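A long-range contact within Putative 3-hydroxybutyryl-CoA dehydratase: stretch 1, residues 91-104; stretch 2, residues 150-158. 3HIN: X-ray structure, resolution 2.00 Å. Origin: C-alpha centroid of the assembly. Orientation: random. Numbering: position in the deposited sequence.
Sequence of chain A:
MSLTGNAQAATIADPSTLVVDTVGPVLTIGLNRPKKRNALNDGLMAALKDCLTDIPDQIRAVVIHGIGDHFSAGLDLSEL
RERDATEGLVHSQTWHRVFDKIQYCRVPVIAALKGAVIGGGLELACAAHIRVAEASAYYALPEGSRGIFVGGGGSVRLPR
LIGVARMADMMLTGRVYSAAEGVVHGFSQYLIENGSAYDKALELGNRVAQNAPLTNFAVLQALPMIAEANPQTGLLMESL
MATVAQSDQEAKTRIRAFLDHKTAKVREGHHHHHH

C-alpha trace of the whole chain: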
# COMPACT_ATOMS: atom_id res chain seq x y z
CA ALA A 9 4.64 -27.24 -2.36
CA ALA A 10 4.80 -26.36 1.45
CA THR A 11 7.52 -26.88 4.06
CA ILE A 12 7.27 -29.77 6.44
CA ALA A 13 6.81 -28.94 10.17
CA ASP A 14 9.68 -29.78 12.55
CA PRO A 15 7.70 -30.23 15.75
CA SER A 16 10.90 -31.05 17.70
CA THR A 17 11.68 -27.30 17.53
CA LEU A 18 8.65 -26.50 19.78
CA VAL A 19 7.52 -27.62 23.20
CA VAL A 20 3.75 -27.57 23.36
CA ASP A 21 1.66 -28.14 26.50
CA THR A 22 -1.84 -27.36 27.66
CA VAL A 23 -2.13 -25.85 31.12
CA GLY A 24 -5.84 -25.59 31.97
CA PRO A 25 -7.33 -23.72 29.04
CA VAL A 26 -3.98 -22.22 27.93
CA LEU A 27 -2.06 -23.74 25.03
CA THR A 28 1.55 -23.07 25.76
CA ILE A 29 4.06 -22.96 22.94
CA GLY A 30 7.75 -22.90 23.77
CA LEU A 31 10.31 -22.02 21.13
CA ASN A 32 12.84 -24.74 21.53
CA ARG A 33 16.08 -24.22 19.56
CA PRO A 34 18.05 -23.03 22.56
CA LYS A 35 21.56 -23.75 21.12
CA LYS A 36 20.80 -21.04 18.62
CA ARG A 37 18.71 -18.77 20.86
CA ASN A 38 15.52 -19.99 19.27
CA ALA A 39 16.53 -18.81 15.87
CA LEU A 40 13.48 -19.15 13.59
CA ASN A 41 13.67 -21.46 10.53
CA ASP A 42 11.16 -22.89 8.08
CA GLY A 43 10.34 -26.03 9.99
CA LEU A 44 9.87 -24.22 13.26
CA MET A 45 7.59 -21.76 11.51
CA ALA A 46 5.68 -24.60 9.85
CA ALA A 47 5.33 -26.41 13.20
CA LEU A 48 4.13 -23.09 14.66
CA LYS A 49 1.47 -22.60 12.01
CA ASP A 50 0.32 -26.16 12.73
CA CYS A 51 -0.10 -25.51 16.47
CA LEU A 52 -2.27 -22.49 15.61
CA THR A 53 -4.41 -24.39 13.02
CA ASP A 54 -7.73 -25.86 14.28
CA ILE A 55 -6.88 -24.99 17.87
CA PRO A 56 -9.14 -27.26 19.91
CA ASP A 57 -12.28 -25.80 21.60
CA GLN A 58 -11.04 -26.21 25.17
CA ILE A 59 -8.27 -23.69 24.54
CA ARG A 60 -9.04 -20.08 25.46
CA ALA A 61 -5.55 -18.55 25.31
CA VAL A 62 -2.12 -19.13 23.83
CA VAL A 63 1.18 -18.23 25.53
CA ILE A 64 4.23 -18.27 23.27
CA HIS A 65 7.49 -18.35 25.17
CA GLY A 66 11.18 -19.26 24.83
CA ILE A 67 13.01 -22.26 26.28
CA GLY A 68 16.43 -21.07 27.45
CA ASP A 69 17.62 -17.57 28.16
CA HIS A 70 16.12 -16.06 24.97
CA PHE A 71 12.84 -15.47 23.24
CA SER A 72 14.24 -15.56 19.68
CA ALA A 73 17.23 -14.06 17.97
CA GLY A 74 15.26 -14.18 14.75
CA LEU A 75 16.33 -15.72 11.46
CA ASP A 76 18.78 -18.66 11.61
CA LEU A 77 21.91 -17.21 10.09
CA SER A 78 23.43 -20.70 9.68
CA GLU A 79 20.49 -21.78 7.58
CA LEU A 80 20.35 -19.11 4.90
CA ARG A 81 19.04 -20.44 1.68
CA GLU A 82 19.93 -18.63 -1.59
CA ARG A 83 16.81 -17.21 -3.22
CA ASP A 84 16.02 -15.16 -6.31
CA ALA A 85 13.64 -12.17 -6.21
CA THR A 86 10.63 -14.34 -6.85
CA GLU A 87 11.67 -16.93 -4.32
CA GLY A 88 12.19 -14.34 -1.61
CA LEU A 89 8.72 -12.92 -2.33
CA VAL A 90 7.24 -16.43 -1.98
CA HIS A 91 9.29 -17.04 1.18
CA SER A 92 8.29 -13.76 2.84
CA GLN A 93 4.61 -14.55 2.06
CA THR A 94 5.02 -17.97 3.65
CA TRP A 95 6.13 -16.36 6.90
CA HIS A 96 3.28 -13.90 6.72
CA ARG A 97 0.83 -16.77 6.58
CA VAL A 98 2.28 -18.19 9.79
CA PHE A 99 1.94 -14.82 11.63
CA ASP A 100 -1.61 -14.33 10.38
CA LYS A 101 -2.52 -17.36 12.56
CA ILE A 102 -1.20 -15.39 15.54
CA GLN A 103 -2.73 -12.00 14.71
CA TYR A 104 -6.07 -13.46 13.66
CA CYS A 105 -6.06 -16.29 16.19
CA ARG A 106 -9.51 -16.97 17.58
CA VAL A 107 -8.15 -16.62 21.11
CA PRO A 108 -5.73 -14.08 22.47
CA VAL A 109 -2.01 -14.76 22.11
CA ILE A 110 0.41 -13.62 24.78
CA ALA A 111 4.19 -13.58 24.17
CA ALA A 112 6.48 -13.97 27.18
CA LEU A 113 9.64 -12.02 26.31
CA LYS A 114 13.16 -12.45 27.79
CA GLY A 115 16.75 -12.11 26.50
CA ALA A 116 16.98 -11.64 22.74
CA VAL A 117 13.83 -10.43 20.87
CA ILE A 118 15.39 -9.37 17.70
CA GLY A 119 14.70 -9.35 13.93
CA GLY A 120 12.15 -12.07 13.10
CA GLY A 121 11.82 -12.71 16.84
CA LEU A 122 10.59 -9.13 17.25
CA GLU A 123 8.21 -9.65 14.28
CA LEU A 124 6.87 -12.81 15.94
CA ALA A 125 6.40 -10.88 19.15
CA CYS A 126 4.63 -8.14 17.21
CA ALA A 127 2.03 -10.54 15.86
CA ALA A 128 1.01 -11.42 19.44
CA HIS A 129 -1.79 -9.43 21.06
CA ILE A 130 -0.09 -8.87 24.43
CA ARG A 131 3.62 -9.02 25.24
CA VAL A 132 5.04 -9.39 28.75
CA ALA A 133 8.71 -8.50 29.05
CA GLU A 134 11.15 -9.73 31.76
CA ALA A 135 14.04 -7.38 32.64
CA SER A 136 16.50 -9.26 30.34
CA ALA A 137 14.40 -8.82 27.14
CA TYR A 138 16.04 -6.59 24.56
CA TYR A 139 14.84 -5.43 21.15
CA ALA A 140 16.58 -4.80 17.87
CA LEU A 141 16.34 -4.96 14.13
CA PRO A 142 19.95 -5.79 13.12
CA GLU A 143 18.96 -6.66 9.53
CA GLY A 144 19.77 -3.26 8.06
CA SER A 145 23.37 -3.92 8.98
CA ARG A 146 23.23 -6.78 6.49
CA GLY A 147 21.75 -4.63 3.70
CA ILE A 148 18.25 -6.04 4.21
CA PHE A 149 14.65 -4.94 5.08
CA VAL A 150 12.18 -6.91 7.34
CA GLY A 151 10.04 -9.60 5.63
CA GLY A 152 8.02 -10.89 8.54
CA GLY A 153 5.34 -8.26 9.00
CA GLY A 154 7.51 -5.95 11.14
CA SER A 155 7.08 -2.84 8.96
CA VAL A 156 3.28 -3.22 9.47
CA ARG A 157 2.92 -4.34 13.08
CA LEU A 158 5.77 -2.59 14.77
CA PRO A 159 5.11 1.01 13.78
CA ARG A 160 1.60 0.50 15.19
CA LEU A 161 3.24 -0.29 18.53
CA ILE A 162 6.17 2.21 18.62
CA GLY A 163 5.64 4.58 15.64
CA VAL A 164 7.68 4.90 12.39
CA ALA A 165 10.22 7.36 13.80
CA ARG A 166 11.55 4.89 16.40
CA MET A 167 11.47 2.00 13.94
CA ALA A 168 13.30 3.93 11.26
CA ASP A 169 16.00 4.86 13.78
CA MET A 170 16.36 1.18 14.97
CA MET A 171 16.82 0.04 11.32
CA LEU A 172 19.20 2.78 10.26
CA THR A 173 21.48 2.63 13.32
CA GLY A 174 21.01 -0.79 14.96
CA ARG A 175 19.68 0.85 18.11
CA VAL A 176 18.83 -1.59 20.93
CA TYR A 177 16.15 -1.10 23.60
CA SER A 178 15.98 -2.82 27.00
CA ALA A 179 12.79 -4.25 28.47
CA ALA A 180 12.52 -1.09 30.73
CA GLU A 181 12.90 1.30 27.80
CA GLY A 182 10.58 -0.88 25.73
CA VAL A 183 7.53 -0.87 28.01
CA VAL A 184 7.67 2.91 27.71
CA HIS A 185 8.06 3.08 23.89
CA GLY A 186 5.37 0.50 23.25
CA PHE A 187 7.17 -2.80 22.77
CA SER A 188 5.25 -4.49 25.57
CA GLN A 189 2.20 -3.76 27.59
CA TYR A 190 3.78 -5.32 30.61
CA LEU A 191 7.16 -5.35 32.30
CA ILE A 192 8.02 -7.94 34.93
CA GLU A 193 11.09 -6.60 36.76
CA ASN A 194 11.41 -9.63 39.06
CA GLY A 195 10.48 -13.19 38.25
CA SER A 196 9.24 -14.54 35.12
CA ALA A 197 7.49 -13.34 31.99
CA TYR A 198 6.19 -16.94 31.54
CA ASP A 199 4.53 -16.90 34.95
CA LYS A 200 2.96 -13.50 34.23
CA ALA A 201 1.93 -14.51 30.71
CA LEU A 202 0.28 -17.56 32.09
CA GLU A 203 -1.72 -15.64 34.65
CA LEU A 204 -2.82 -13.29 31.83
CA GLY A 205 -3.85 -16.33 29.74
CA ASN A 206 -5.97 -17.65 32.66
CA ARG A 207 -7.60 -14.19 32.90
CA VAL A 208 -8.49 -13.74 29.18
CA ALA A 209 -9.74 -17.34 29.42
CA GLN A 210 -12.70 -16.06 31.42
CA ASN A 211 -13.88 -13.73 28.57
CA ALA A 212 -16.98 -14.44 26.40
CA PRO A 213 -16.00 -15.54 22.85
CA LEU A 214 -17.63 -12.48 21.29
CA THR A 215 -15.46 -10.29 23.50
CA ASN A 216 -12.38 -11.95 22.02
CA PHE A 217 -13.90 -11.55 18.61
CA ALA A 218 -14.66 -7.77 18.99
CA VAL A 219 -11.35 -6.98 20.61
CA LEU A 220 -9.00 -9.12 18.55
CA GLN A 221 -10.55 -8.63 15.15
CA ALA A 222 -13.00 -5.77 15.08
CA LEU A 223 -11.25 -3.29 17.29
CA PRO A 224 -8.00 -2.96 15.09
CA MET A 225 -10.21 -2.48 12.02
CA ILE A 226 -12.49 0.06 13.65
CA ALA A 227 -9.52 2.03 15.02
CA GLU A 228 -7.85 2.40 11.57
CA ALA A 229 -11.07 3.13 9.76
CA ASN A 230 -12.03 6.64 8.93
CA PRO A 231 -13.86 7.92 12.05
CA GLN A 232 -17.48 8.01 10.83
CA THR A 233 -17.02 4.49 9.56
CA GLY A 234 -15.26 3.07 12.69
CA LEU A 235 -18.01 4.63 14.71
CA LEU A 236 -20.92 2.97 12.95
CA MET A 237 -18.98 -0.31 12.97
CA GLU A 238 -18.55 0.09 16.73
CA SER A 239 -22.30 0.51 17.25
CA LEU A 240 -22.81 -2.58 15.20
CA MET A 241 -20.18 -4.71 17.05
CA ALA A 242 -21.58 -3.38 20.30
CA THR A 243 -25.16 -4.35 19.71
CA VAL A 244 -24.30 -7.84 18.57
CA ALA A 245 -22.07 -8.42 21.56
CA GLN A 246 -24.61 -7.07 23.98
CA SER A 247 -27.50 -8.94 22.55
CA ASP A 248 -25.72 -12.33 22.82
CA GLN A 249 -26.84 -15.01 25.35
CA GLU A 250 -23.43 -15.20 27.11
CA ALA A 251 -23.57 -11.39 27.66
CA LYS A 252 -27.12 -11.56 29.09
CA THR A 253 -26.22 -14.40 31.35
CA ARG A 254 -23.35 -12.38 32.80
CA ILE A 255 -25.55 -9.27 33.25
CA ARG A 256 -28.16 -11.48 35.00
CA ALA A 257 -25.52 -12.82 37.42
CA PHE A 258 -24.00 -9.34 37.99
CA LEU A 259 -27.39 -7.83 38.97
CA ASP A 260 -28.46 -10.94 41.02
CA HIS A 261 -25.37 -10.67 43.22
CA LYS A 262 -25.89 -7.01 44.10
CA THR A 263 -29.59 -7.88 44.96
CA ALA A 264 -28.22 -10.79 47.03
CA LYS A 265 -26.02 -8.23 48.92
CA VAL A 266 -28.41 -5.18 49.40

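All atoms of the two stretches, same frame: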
# COMPACT_ATOMS: atom_id res chain seq x y z
N HIS A 91 8.85 -16.70 -0.17
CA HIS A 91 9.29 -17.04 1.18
C HIS A 91 8.79 -16.04 2.21
O HIS A 91 8.32 -16.42 3.28
CB HIS A 91 10.81 -17.18 1.23
CG HIS A 91 11.33 -17.60 2.56
ND1 HIS A 91 12.01 -16.73 3.40
CD2 HIS A 91 11.22 -18.77 3.24
CE1 HIS A 91 12.28 -17.35 4.54
NE2 HIS A 91 11.82 -18.60 4.46
N SER A 92 8.90 -14.75 1.94
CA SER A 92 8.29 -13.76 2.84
C SER A 92 6.80 -14.07 3.06
O SER A 92 6.33 -14.07 4.20
CB SER A 92 8.44 -12.32 2.25
OG SER A 92 7.82 -11.37 3.14
N GLN A 93 6.05 -14.30 1.97
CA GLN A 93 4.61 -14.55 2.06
C GLN A 93 4.27 -15.76 2.97
O GLN A 93 3.36 -15.72 3.82
CB GLN A 93 4.09 -14.72 0.63
CG GLN A 93 4.07 -13.33 -0.05
CD GLN A 93 2.96 -12.38 0.51
OE1 GLN A 93 1.77 -12.62 0.26
NE2 GLN A 93 3.35 -11.33 1.24
N THR A 94 5.02 -16.83 2.76
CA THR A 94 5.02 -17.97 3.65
C THR A 94 5.08 -17.58 5.14
O THR A 94 4.26 -18.01 5.93
CB THR A 94 6.18 -18.87 3.25
OG1 THR A 94 5.69 -19.74 2.25
CG2 THR A 94 6.69 -19.58 4.33
N TRP A 95 6.04 -16.74 5.51
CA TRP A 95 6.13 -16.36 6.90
C TRP A 95 4.93 -15.51 7.28
O TRP A 95 4.44 -15.64 8.38
CB TRP A 95 7.46 -15.65 7.21
CG TRP A 95 8.58 -16.69 7.39
CD1 TRP A 95 8.74 -17.85 6.70
CD2 TRP A 95 9.65 -16.65 8.35
NE1 TRP A 95 9.86 -18.54 7.15
CE2 TRP A 95 10.43 -17.81 8.15
CE3 TRP A 95 10.01 -15.75 9.35
CZ2 TRP A 95 11.57 -18.11 8.94
CZ3 TRP A 95 11.15 -16.02 10.12
CH2 TRP A 95 11.91 -17.20 9.91
N HIS A 96 4.44 -14.67 6.37
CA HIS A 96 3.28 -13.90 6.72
C HIS A 96 2.10 -14.82 7.04
O HIS A 96 1.28 -14.51 7.94
CB HIS A 96 2.91 -12.94 5.60
CG HIS A 96 3.86 -11.79 5.47
ND1 HIS A 96 3.56 -10.68 4.73
CD2 HIS A 96 5.14 -11.62 5.91
CE1 HIS A 96 4.58 -9.84 4.75
NE2 HIS A 96 5.56 -10.38 5.47
N ARG A 97 2.00 -15.94 6.34
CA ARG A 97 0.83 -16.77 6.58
C ARG A 97 0.90 -17.41 7.97
O ARG A 97 -0.16 -17.62 8.62
CB ARG A 97 0.63 -17.85 5.51
CG ARG A 97 0.47 -17.31 4.11
CD ARG A 97 -0.91 -16.56 3.86
NE ARG A 97 -0.97 -15.20 4.46
CZ ARG A 97 -0.42 -14.11 3.92
NH1 ARG A 97 -0.53 -12.94 4.55
NH2 ARG A 97 0.28 -14.19 2.78
N VAL A 98 2.11 -17.68 8.44
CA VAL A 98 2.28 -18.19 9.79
C VAL A 98 1.82 -17.10 10.80
O VAL A 98 1.05 -17.36 11.68
CB VAL A 98 3.74 -18.54 10.13
CG1 VAL A 98 3.82 -18.92 11.62
CG2 VAL A 98 4.33 -19.65 9.19
N PHE A 99 2.30 -15.87 10.66
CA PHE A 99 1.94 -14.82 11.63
C PHE A 99 0.48 -14.42 11.58
O PHE A 99 -0.06 -13.89 12.57
CB PHE A 99 2.85 -13.60 11.44
CG PHE A 99 4.29 -13.86 11.82
CD1 PHE A 99 4.59 -14.88 12.73
CD2 PHE A 99 5.33 -13.07 11.29
CE1 PHE A 99 5.95 -15.13 13.13
CE2 PHE A 99 6.67 -13.30 11.66
CZ PHE A 99 6.97 -14.32 12.61
N ASP A 100 -0.18 -14.61 10.43
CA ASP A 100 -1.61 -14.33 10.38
C ASP A 100 -2.32 -15.24 11.39
O ASP A 100 -3.33 -14.85 11.97
CB ASP A 100 -2.20 -14.62 8.98
CG ASP A 100 -2.04 -13.47 8.00
OD1 ASP A 100 -2.09 -13.79 6.82
OD2 ASP A 100 -1.82 -12.27 8.36
N LYS A 101 -1.83 -16.47 11.60
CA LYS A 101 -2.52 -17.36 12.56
C LYS A 101 -2.31 -16.87 14.00
O LYS A 101 -3.02 -17.29 14.88
CB LYS A 101 -1.96 -18.78 12.46
CG LYS A 101 -2.02 -19.34 11.05
CD LYS A 101 -3.43 -19.53 10.61
CE LYS A 101 -3.53 -20.85 9.80
NZ LYS A 101 -5.00 -21.24 9.69
N ILE A 102 -1.32 -16.03 14.24
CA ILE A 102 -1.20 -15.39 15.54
C ILE A 102 -2.13 -14.18 15.62
O ILE A 102 -3.00 -14.09 16.49
CB ILE A 102 0.22 -14.88 15.73
CG1 ILE A 102 1.22 -16.04 15.47
CG2 ILE A 102 0.39 -14.31 17.15
CD1 ILE A 102 2.68 -15.74 16.01
N GLN A 103 -1.92 -13.21 14.74
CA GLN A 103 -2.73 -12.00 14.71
C GLN A 103 -4.23 -12.29 14.74
O GLN A 103 -4.97 -11.68 15.51
CB GLN A 103 -2.46 -11.17 13.41
CG GLN A 103 -3.22 -9.76 13.43
CD GLN A 103 -2.73 -8.81 12.32
OE1 GLN A 103 -1.77 -9.11 11.62
NE2 GLN A 103 -3.39 -7.65 12.17
N TYR A 104 -4.67 -13.22 13.87
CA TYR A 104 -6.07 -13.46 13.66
C TYR A 104 -6.47 -14.73 14.38
O TYR A 104 -7.48 -15.34 14.04
CB TYR A 104 -6.46 -13.47 12.14
CG TYR A 104 -6.16 -12.16 11.50
CD1 TYR A 104 -5.08 -12.01 10.59
CD2 TYR A 104 -6.88 -11.00 11.88
CE1 TYR A 104 -4.77 -10.75 10.04
CE2 TYR A 104 -6.59 -9.75 11.34
CZ TYR A 104 -5.54 -9.65 10.37
OH TYR A 104 -5.24 -8.39 9.82
N VAL A 150 12.95 -5.86 6.61
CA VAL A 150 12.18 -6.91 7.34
C VAL A 150 11.22 -7.58 6.34
O VAL A 150 10.75 -6.92 5.40
CB VAL A 150 11.34 -6.30 8.49
CG1 VAL A 150 12.20 -5.89 9.64
CG2 VAL A 150 10.51 -5.06 8.03
N GLY A 151 10.94 -8.87 6.52
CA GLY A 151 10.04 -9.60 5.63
C GLY A 151 9.03 -10.41 6.36
O GLY A 151 8.42 -11.31 5.76
N GLY A 152 8.84 -10.10 7.66
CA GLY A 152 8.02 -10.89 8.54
C GLY A 152 6.88 -10.10 9.16
O GLY A 152 6.37 -10.43 10.27
N GLY A 153 6.49 -9.01 8.50
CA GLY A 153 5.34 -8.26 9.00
C GLY A 153 5.76 -7.09 9.87
O GLY A 153 4.93 -6.26 10.19
N GLY A 154 7.05 -7.00 10.21
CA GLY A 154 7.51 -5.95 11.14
C GLY A 154 7.21 -4.51 10.67
O GLY A 154 6.92 -3.62 11.48
N SER A 155 7.28 -4.26 9.36
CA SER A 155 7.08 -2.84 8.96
C SER A 155 5.62 -2.48 9.09
O SER A 155 5.27 -1.34 8.97
CB SER A 155 7.52 -2.59 7.51
OG SER A 155 6.98 -3.61 6.70
N VAL A 156 4.77 -3.46 9.32
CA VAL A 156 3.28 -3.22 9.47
C VAL A 156 2.92 -3.20 10.94
O VAL A 156 2.23 -2.32 11.41
CB VAL A 156 2.45 -4.29 8.74
CG1 VAL A 156 0.94 -4.27 9.16
CG2 VAL A 156 2.64 -4.10 7.25
N ARG A 157 3.38 -4.20 11.69
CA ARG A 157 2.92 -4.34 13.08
C ARG A 157 3.69 -3.45 14.00
O ARG A 157 3.13 -2.89 14.93
CB ARG A 157 3.09 -5.79 13.55
CG ARG A 157 2.21 -6.70 12.73
CD ARG A 157 2.13 -8.10 13.46
NE ARG A 157 1.25 -8.94 12.66
CZ ARG A 157 1.65 -9.71 11.64
NH1 ARG A 157 2.97 -9.86 11.32
NH2 ARG A 157 0.74 -10.39 10.97
N LEU A 158 4.98 -3.32 13.78
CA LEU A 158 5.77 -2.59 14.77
C LEU A 158 5.47 -1.06 14.81
O LEU A 158 5.28 -0.50 15.90
CB LEU A 158 7.26 -2.81 14.57
CG LEU A 158 8.14 -2.14 15.64
CD1 LEU A 158 7.88 -2.66 17.05
CD2 LEU A 158 9.69 -2.39 15.39
O HOH W 1 0.81 -11.83 8.55

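The contact joins helix 91-103 to a glycine-rich loop and the first turn of the helix that follows it. It is small, burying 353 Å² in total. The two helix axes run at 24° to each other but come no closer than 12.8 Å, so the helices do not pack directly. Side chains and the loop backbone make the contact.

Two hydrogen bonds converge on one backbone carbonyl. Ser92 OG donates to Gly151 O at 2.7 Å. His96 NE2 also donates to Gly151 O, at 3.0 Å, but the bond is weak because its angle at the hydrogen is 121°. Ser92 and His96 are four residues apart, one helical turn, which places both side chains beside the same loop oxygen. Gly151 O lies at the edge of the His96 ring, near its plane, as expected for an acceptor of a ring N-H.

Arg157 makes the polar contact at the other end. Its side chain is extended beyond an m chi1, with chi2 and chi3 both t, and it reaches back to the first helix. Arg157 NH2 donates to Gln103 OE1 at 2.9 Å. Arg157 NE donates to the same Gln103 OE1 at 3.2 Å, a weak bond. The amide oxygen thus sits at the guanidinium edge and takes both N-H groups.

Charge adds a looser link. Asp100 OD2 is 4.1 Å from Arg157 NH2, too far for a salt bridge. A water spans the gap: it donates to Asp100 OD2 at 2.7 Å and accepts from Arg157 NH2 at 2.8 Å. The same water donates to His96 O at 2.8 Å. Asp100 does form a salt bridge within its own helix, from Asp100 OD1 to Arg97 NH1 at 2.9 Å.

Phe99 supplies the main nonpolar surface. Its CA-to-CB bond points toward the loop, and Gly152 O approaches the ring edge, 3.0 Å from Phe99 CD2. Phe99 CB is 3.7 Å from Arg157 NH1, so the guanidinium also packs against this side chain.

The backbones come close at the glycines. The CA atoms of Ser92 and Gly151 are 5.3 Å apart, and those of His96 and Gly152 are 5.9 Å apart. There is room for a CB at Gly151; one at Gly152 would be tight, 3.5 Å from Phe99 CE2. Gly153 is the clear case. It is the N-cap residue, with phi/psi of 96/-9. A CB there would jam against the preceding carbonyl oxygen and lie 2.2 Å from Arg157 NH1.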